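Local structure of MutT/NUDIX family protein (Bacillus thuringiensis str. Al Hakam, 3ID9) at residues Gln23-Ile29 with Leu95-Leu101; Glu34-Lys40 with Asp123-Ile129. The protein probably hydrolyses a nucleoside diphosphate linked to another moiety, as members of the MutT/NUDIX hydrolase family do, though its own substrate is not established. All coordinates share one frame; numbering follows the deposited sequence.

Contact 1. Residues Gln23-Ile29 with Leu95-Leu101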
loop_
_atom_site.group_PDB
_atom_site.type_symbol
_atom_site.label_atom_id
_atom_site.label_comp_id
_atom_site.label_asym_id
_atom_site.label_seq_id
_atom_site.Cartn_x
_atom_site.Cartn_y
_atom_site.Cartn_z
ATOM N N GLN B 23 4.959 13.502 3.414
ATOM C CA GLN B 23 3.568 13.859 3.649
ATOM C C GLN B 23 2.740 12.691 3.140
ATOM O O GLN B 23 2.870 12.290 1.984
ATOM C CB GLN B 23 3.183 15.125 2.888
ATOM C CG GLN B 23 1.689 15.418 2.942
ATOM C CD GLN B 23 1.291 16.663 2.158
ATOM O OE1 GLN B 23 1.514 16.756 0.945
ATOM N NE2 GLN B 23 0.693 17.628 2.854
ATOM N N VAL B 24 1.904 12.134 4.007
ATOM C CA VAL B 24 1.073 11.004 3.620
ATOM C C VAL B 24 -0.408 11.364 3.562
ATOM O O VAL B 24 -0.953 11.978 4.480
ATOM C CB VAL B 24 1.253 9.831 4.590
ATOM C CG1 VAL B 24 0.541 8.603 4.054
ATOM C CG2 VAL B 24 2.731 9.549 4.794
ATOM N N ARG B 25 -1.055 10.973 2.470
ATOM C CA ARG B 25 -2.473 11.241 2.278
ATOM C C ARG B 25 -3.276 9.985 2.020
ATOM O O ARG B 25 -2.867 9.120 1.242
ATOM C CB ARG B 25 -2.675 12.220 1.121
ATOM C CG ARG B 25 -2.316 13.632 1.507
ATOM C CD ARG B 25 -2.396 14.627 0.369
ATOM N NE ARG B 25 -2.180 15.957 0.924
ATOM C CZ ARG B 25 -3.074 16.598 1.674
ATOM N NH1 ARG B 25 -4.249 16.034 1.940
ATOM N NH2 ARG B 25 -2.776 17.783 2.193
ATOM N N VAL B 26 -4.418 9.894 2.693
ATOM C CA VAL B 26 -5.319 8.763 2.540
ATOM C C VAL B 26 -6.590 9.231 1.849
ATOM O O VAL B 26 -7.003 10.377 2.002
ATOM C CB VAL B 26 -5.702 8.147 3.905
ATOM C CG1 VAL B 26 -4.506 7.454 4.509
ATOM C CG2 VAL B 26 -6.211 9.234 4.848
ATOM N N THR B 27 -7.196 8.339 1.079
ATOM C CA THR B 27 -8.430 8.649 0.367
ATOM C C THR B 27 -9.358 7.472 0.569
ATOM O O THR B 27 -8.922 6.319 0.515
ATOM C CB THR B 27 -8.180 8.854 -1.143
ATOM O OG1 THR B 27 -7.530 10.111 -1.344
ATOM C CG2 THR B 27 -9.488 8.824 -1.922
ATOM N N GLY B 28 -10.632 7.766 0.810
ATOM C CA GLY B 28 -11.587 6.705 1.032
ATOM C C GLY B 28 -12.533 6.477 -0.129
ATOM O O GLY B 28 -13.001 7.418 -0.769
ATOM N N ILE B 29 -12.806 5.209 -0.404
ATOM C CA ILE B 29 -13.719 4.840 -1.461
ATOM C C ILE B 29 -14.727 3.865 -0.866
ATOM O O ILE B 29 -14.456 2.668 -0.711
ATOM C CB ILE B 29 -12.970 4.223 -2.657
ATOM C CG1 ILE B 29 -12.180 5.334 -3.357
ATOM C CG2 ILE B 29 -13.947 3.569 -3.615
ATOM C CD1 ILE B 29 -11.553 4.947 -4.661
ATOM N N LEU B 95 5.794 12.724 -1.431
ATOM C CA LEU B 95 4.402 12.370 -1.233
ATOM C C LEU B 95 4.017 10.915 -1.433
ATOM O O LEU B 95 4.384 10.279 -2.420
ATOM C CB LEU B 95 3.535 13.241 -2.143
ATOM C CG LEU B 95 2.078 12.825 -2.360
ATOM C CD1 LEU B 95 1.300 12.869 -1.051
ATOM C CD2 LEU B 95 1.463 13.764 -3.381
ATOM N N LEU B 96 3.259 10.400 -0.477
ATOM C CA LEU B 96 2.765 9.042 -0.555
ATOM C C LEU B 96 1.240 9.167 -0.431
ATOM O O LEU B 96 0.729 9.732 0.537
ATOM C CB LEU B 96 3.348 8.206 0.582
ATOM C CG LEU B 96 3.044 6.710 0.521
ATOM C CD1 LEU B 96 3.573 6.130 -0.781
ATOM C CD2 LEU B 96 3.674 6.017 1.708
ATOM N N HIS B 97 0.519 8.672 -1.430
ATOM C CA HIS B 97 -0.939 8.751 -1.430
ATOM C C HIS B 97 -1.585 7.362 -1.421
ATOM O O HIS B 97 -1.476 6.615 -2.392
ATOM C CB HIS B 97 -1.413 9.533 -2.663
ATOM C CG HIS B 97 -2.884 9.815 -2.674
ATOM N ND1 HIS B 97 -3.547 10.280 -3.793
ATOM C CD2 HIS B 97 -3.821 9.710 -1.699
ATOM C CE1 HIS B 97 -4.826 10.446 -3.507
ATOM N NE2 HIS B 97 -5.018 10.108 -2.241
ATOM N N ILE B 98 -2.261 7.023 -0.328
ATOM C CA ILE B 98 -2.926 5.726 -0.212
ATOM C C ILE B 98 -4.456 5.818 -0.344
ATOM O O ILE B 98 -5.092 6.660 0.287
ATOM C CB ILE B 98 -2.616 5.036 1.153
ATOM C CG1 ILE B 98 -1.129 4.693 1.273
ATOM C CG2 ILE B 98 -3.421 3.756 1.278
ATOM C CD1 ILE B 98 -0.269 5.826 1.754
ATOM N N THR B 99 -5.031 4.936 -1.161
ATOM C CA THR B 99 -6.475 4.884 -1.365
ATOM C C THR B 99 -7.038 3.597 -0.770
ATOM O O THR B 99 -6.610 2.497 -1.133
ATOM C CB THR B 99 -6.847 4.933 -2.867
ATOM O OG1 THR B 99 -6.637 6.255 -3.372
ATOM C CG2 THR B 99 -8.310 4.558 -3.071
ATOM N N PHE B 100 -8.006 3.738 0.133
ATOM C CA PHE B 100 -8.626 2.589 0.796
ATOM C C PHE B 100 -10.050 2.276 0.346
ATOM O O PHE B 100 -10.858 3.183 0.166
ATOM C CB PHE B 100 -8.705 2.812 2.311
ATOM C CG PHE B 100 -7.394 2.735 3.022
ATOM C CD1 PHE B 100 -6.886 3.847 3.684
ATOM C CD2 PHE B 100 -6.683 1.536 3.072
ATOM C CE1 PHE B 100 -5.693 3.768 4.390
ATOM C CE2 PHE B 100 -5.488 1.443 3.773
ATOM C CZ PHE B 100 -4.988 2.558 4.433
ATOM N N LEU B 101 -10.355 0.994 0.171
ATOM C CA LEU B 101 -11.716 0.583 -0.142
ATOM C C LEU B 101 -12.308 0.476 1.255
ATOM O O LEU B 101 -11.830 -0.309 2.074
ATOM C CB LEU B 101 -11.762 -0.787 -0.818
ATOM C CG LEU B 101 -11.491 -0.767 -2.321
ATOM C CD1 LEU B 101 -11.552 -2.187 -2.877
ATOM C CD2 LEU B 101 -12.520 0.122 -2.997
#
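Strands Gln23-Ile29 and Leu95-Leu101 run parallel in unbroken register from Gln23 beside Leu95 to Ile29 beside Leu101, their axes 4.6 Å apart at closest approach and inclined by 22°. Six backbone hydrogen bonds zigzag between them: Gln23, Arg25 and Thr27 of the first strand each accept from the second through their O, while the N of Arg25, Thr27 and Ile29 donate back. Ile98 N, for one, donates to Arg25 O at 2.7 Å.

One side-chain bond reinforces this ladder. His97, on the face that also carries Arg25 and Thr27, has CG anti to the backbone N (chi1 -173°), which brings the ring edge to the first strand: NE2 meets Thr27 OG1 at 2.7 Å in the ring plane, and CD2 approaches Arg25 O at 3.1 Å. Both partners lie along one edge of the imidazole, and the NE2 bond probably helps to fix its orientation. Farther along this face, Ile29 CD1 reaches Thr99 CG2 at 3.6 Å, and Ile29 CG2 packs on Leu101 CD2.

These are inner strands of the mixed sheet of the NUDIX fold: strand 48-54 pairs with the far edge of 23-32, and strand 77-88 with that of 95-104. On the other face, Val24 CG1 touches Ile98 CD1 at 3.7 Å, and Val26 CG1 comes obliquely to Phe100 CE1 at 3.9 Å. Ile98 CG2 rests 3.7 Å above one face of the Phe100 ring, offset toward its rim. Leu61 and Met65 of helix 61-72 cover this apolar face, where Phe100 also meets Tyr155 of the second subunit edge-to-face.

Contact 2. Residues Glu34-Lys40 with Asp123-Ile129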
loop_
_atom_site.group_PDB
_atom_site.type_symbol
_atom_site.label_atom_id
_atom_site.label_comp_id
_atom_site.label_asym_id
_atom_site.label_seq_id
_atom_site.Cartn_x
_atom_site.Cartn_y
_atom_site.Cartn_z
ATOM N N GLU B 34 -23.283 0.027 -6.164
ATOM C CA GLU B 34 -22.578 0.561 -7.324
ATOM C C GLU B 34 -22.443 2.081 -7.335
ATOM O O GLU B 34 -22.293 2.687 -8.395
ATOM C CB GLU B 34 -23.270 0.103 -8.607
ATOM C CG GLU B 34 -23.309 -1.405 -8.795
ATOM C CD GLU B 34 -24.192 -1.817 -9.968
ATOM O OE1 GLU B 34 -25.420 -1.555 -9.922
ATOM O OE2 GLU B 34 -23.659 -2.399 -10.938
ATOM N N LYS B 35 -22.500 2.697 -6.160
ATOM C CA LYS B 35 -22.358 4.148 -6.059
ATOM C C LYS B 35 -21.202 4.467 -5.137
ATOM O O LYS B 35 -20.934 3.727 -4.192
ATOM C CB LYS B 35 -23.618 4.787 -5.487
ATOM C CG LYS B 35 -24.874 4.565 -6.304
ATOM C CD LYS B 35 -26.064 5.128 -5.554
ATOM C CE LYS B 35 -27.368 4.830 -6.257
ATOM N NZ LYS B 35 -28.515 5.367 -5.476
ATOM N N VAL B 36 -20.525 5.573 -5.409
ATOM C CA VAL B 36 -19.400 5.990 -4.592
ATOM C C VAL B 36 -19.754 7.209 -3.755
ATOM O O VAL B 36 -20.429 8.116 -4.218
ATOM C CB VAL B 36 -18.170 6.339 -5.465
ATOM C CG1 VAL B 36 -16.969 6.625 -4.583
ATOM C CG2 VAL B 36 -17.852 5.188 -6.384
ATOM N N LEU B 37 -19.272 7.233 -2.521
ATOM C CA LEU B 37 -19.523 8.348 -1.623
ATOM C C LEU B 37 -18.661 9.559 -1.979
ATOM O O LEU B 37 -17.439 9.486 -1.922
ATOM C CB LEU B 37 -19.217 7.910 -0.187
ATOM C CG LEU B 37 -19.303 8.781 1.080
ATOM C CD1 LEU B 37 -19.238 10.261 0.766
ATOM C CD2 LEU B 37 -20.580 8.444 1.812
ATOM N N LEU B 38 -19.292 10.668 -2.360
ATOM C CA LEU B 38 -18.544 11.883 -2.636
ATOM C C LEU B 38 -18.900 12.890 -1.563
ATOM O O LEU B 38 -19.992 12.881 -1.015
ATOM C CB LEU B 38 -18.846 12.471 -4.013
ATOM C CG LEU B 38 -18.460 11.607 -5.217
ATOM C CD1 LEU B 38 -18.595 12.446 -6.496
ATOM C CD2 LEU B 38 -17.026 11.071 -5.046
ATOM N N VAL B 39 -17.944 13.754 -1.276
ATOM C CA VAL B 39 -18.059 14.776 -0.268
ATOM C C VAL B 39 -17.860 16.123 -0.953
ATOM O O VAL B 39 -17.232 16.204 -2.013
ATOM C CB VAL B 39 -16.975 14.518 0.817
ATOM C CG1 VAL B 39 -16.518 15.803 1.452
ATOM C CG2 VAL B 39 -17.533 13.582 1.872
ATOM N N LYS B 40 -18.406 17.181 -0.369
ATOM C CA LYS B 40 -18.249 18.498 -0.967
ATOM C C LYS B 40 -17.120 19.215 -0.239
ATOM O O LYS B 40 -17.126 19.306 0.990
ATOM C CB LYS B 40 -19.545 19.296 -0.849
ATOM C CG LYS B 40 -19.575 20.563 -1.669
ATOM C CD LYS B 40 -19.960 20.289 -3.115
ATOM C CE LYS B 40 -21.311 20.933 -3.462
ATOM N NZ LYS B 40 -21.315 22.419 -3.284
ATOM N N ASP B 123 -22.004 17.397 3.895
ATOM C CA ASP B 123 -22.397 17.445 2.497
ATOM C C ASP B 123 -21.957 16.119 1.895
ATOM O O ASP B 123 -20.773 15.896 1.657
ATOM C CB ASP B 123 -21.709 18.610 1.787
ATOM C CG ASP B 123 -22.173 19.959 2.305
ATOM O OD1 ASP B 123 -23.324 20.054 2.782
ATOM O OD2 ASP B 123 -21.395 20.931 2.222
ATOM N N VAL B 124 -22.921 15.239 1.653
ATOM C CA VAL B 124 -22.636 13.911 1.127
ATOM C C VAL B 124 -23.563 13.501 -0.005
ATOM O O VAL B 124 -24.756 13.821 -0.011
ATOM C CB VAL B 124 -22.750 12.866 2.256
ATOM C CG1 VAL B 124 -22.528 11.463 1.719
ATOM C CG2 VAL B 124 -21.752 13.194 3.345
ATOM N N GLN B 125 -23.008 12.767 -0.959
ATOM C CA GLN B 125 -23.782 12.300 -2.087
ATOM C C GLN B 125 -23.237 10.959 -2.577
ATOM O O GLN B 125 -22.026 10.751 -2.642
ATOM C CB GLN B 125 -23.718 13.337 -3.205
ATOM C CG GLN B 125 -24.555 12.985 -4.401
ATOM C CD GLN B 125 -24.345 13.924 -5.576
ATOM O OE1 GLN B 125 -24.945 13.734 -6.628
ATOM N NE2 GLN B 125 -23.492 14.936 -5.408
HETATM N N MSE B 126 -24.135 10.041 -2.906
HETATM C CA MSE B 126 -23.742 8.735 -3.410
HETATM C C MSE B 126 -23.916 8.782 -4.922
HETATM O O MSE B 126 -25.030 8.766 -5.422
HETATM C CB MSE B 126 -24.627 7.639 -2.808
HETATM C CG MSE B 126 -24.469 7.439 -1.305
HETATM SE SE MSE B 126 -22.659 6.941 -0.719
HETATM C CE MSE B 126 -22.489 5.240 -1.632
ATOM N N VAL B 127 -22.811 8.847 -5.651
ATOM C CA VAL B 127 -22.870 8.918 -7.100
ATOM C C VAL B 127 -22.581 7.590 -7.793
ATOM O O VAL B 127 -21.600 6.922 -7.494
ATOM C CB VAL B 127 -21.896 9.993 -7.640
ATOM C CG1 VAL B 127 -21.881 9.971 -9.160
ATOM C CG2 VAL B 127 -22.322 11.375 -7.154
ATOM N N PRO B 128 -23.449 7.192 -8.733
ATOM C CA PRO B 128 -23.243 5.930 -9.453
ATOM C C PRO B 128 -21.865 5.962 -10.089
ATOM O O PRO B 128 -21.463 6.984 -10.643
ATOM C CB PRO B 128 -24.354 5.940 -10.501
ATOM C CG PRO B 128 -25.437 6.736 -9.836
ATOM C CD PRO B 128 -24.659 7.879 -9.214
ATOM N N ILE B 129 -21.149 4.845 -10.012
ATOM C CA ILE B 129 -19.806 4.766 -10.569
ATOM C C ILE B 129 -19.732 5.060 -12.062
ATOM O O ILE B 129 -18.768 5.661 -12.521
ATOM C CB ILE B 129 -19.175 3.395 -10.267
ATOM C CG1 ILE B 129 -19.010 3.250 -8.752
ATOM C CG2 ILE B 129 -17.813 3.268 -10.949
ATOM C CD1 ILE B 129 -18.679 1.854 -8.306
#
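Leu37 and the selenomethionine Met126 meet on one face of an antiparallel strand pair, their side chains set at a slant. Met126 has CG anti to the carbonyl carbon and is bent at chi2 and chi3 (-60° and -63°), which folds the chain back over the partner strand: SE lies 3.6 Å from Leu37 CD2, and CE extends to Lys35 O. Val124 CG1 meets the same branched end of Leu37, touching CD1 and CD2 alike, beside SE rather than opposite it. Lys35 crosses Met126 at about a right angle, its CD 4.0 Å from Met126 CB, with only the aliphatic part of the lysine involved.

The opposite face carries Val36, Leu38 and Val127. Val36 CG2 meets Ile129 CG1 at 3.3 Å, the two side chains roughly perpendicular, and Leu38 CD1 packs obliquely on Val127 CG2 at 3.9 Å. Ile142 and Ile145 of helix 139-147 close over the Ile129 end.

Paired bonds at Val36-Val127 and Leu38-Gln125 set the register. Leu38 N to Gln125 O, at 2.7 Å, is nearly straight, whereas Val36 N lies 34° from the plane of the Val127 carbonyl. Ile129 N to Glu34 O extends the ladder beyond Pro128, and at the other end Lys40 N to Asp123 O is weak at 3.4 Å. Strand 35-40 also pairs with 23-32 and 48-54, and through this contact strand 124-128 joins the mixed sheet of the NUDIX fold.

Contacts 1 and 2 belong to one mixed sheet, their centres about 18 Å apart and their nearest atoms about 4 Å apart without touching. Strands 23-32 and 35-40 follow each other in the chain and pair antiparallel, so they connect the two contacts directly; strands 95-104 and 124-128 are likewise consecutive, with the unmodelled residues 107-119 between them. The segments alternate along the chain in the order 23-29, 34-40, 95-101, 123-129. Strands 48-54 and 77-88 and helix 61-72 come in sequence between the second and third, so both contacts join strands far apart in the chain. Contact 1 is buried near the chain's centre and reaches the second subunit, whereas contact 2, farther out, touches no other chain of the assembly.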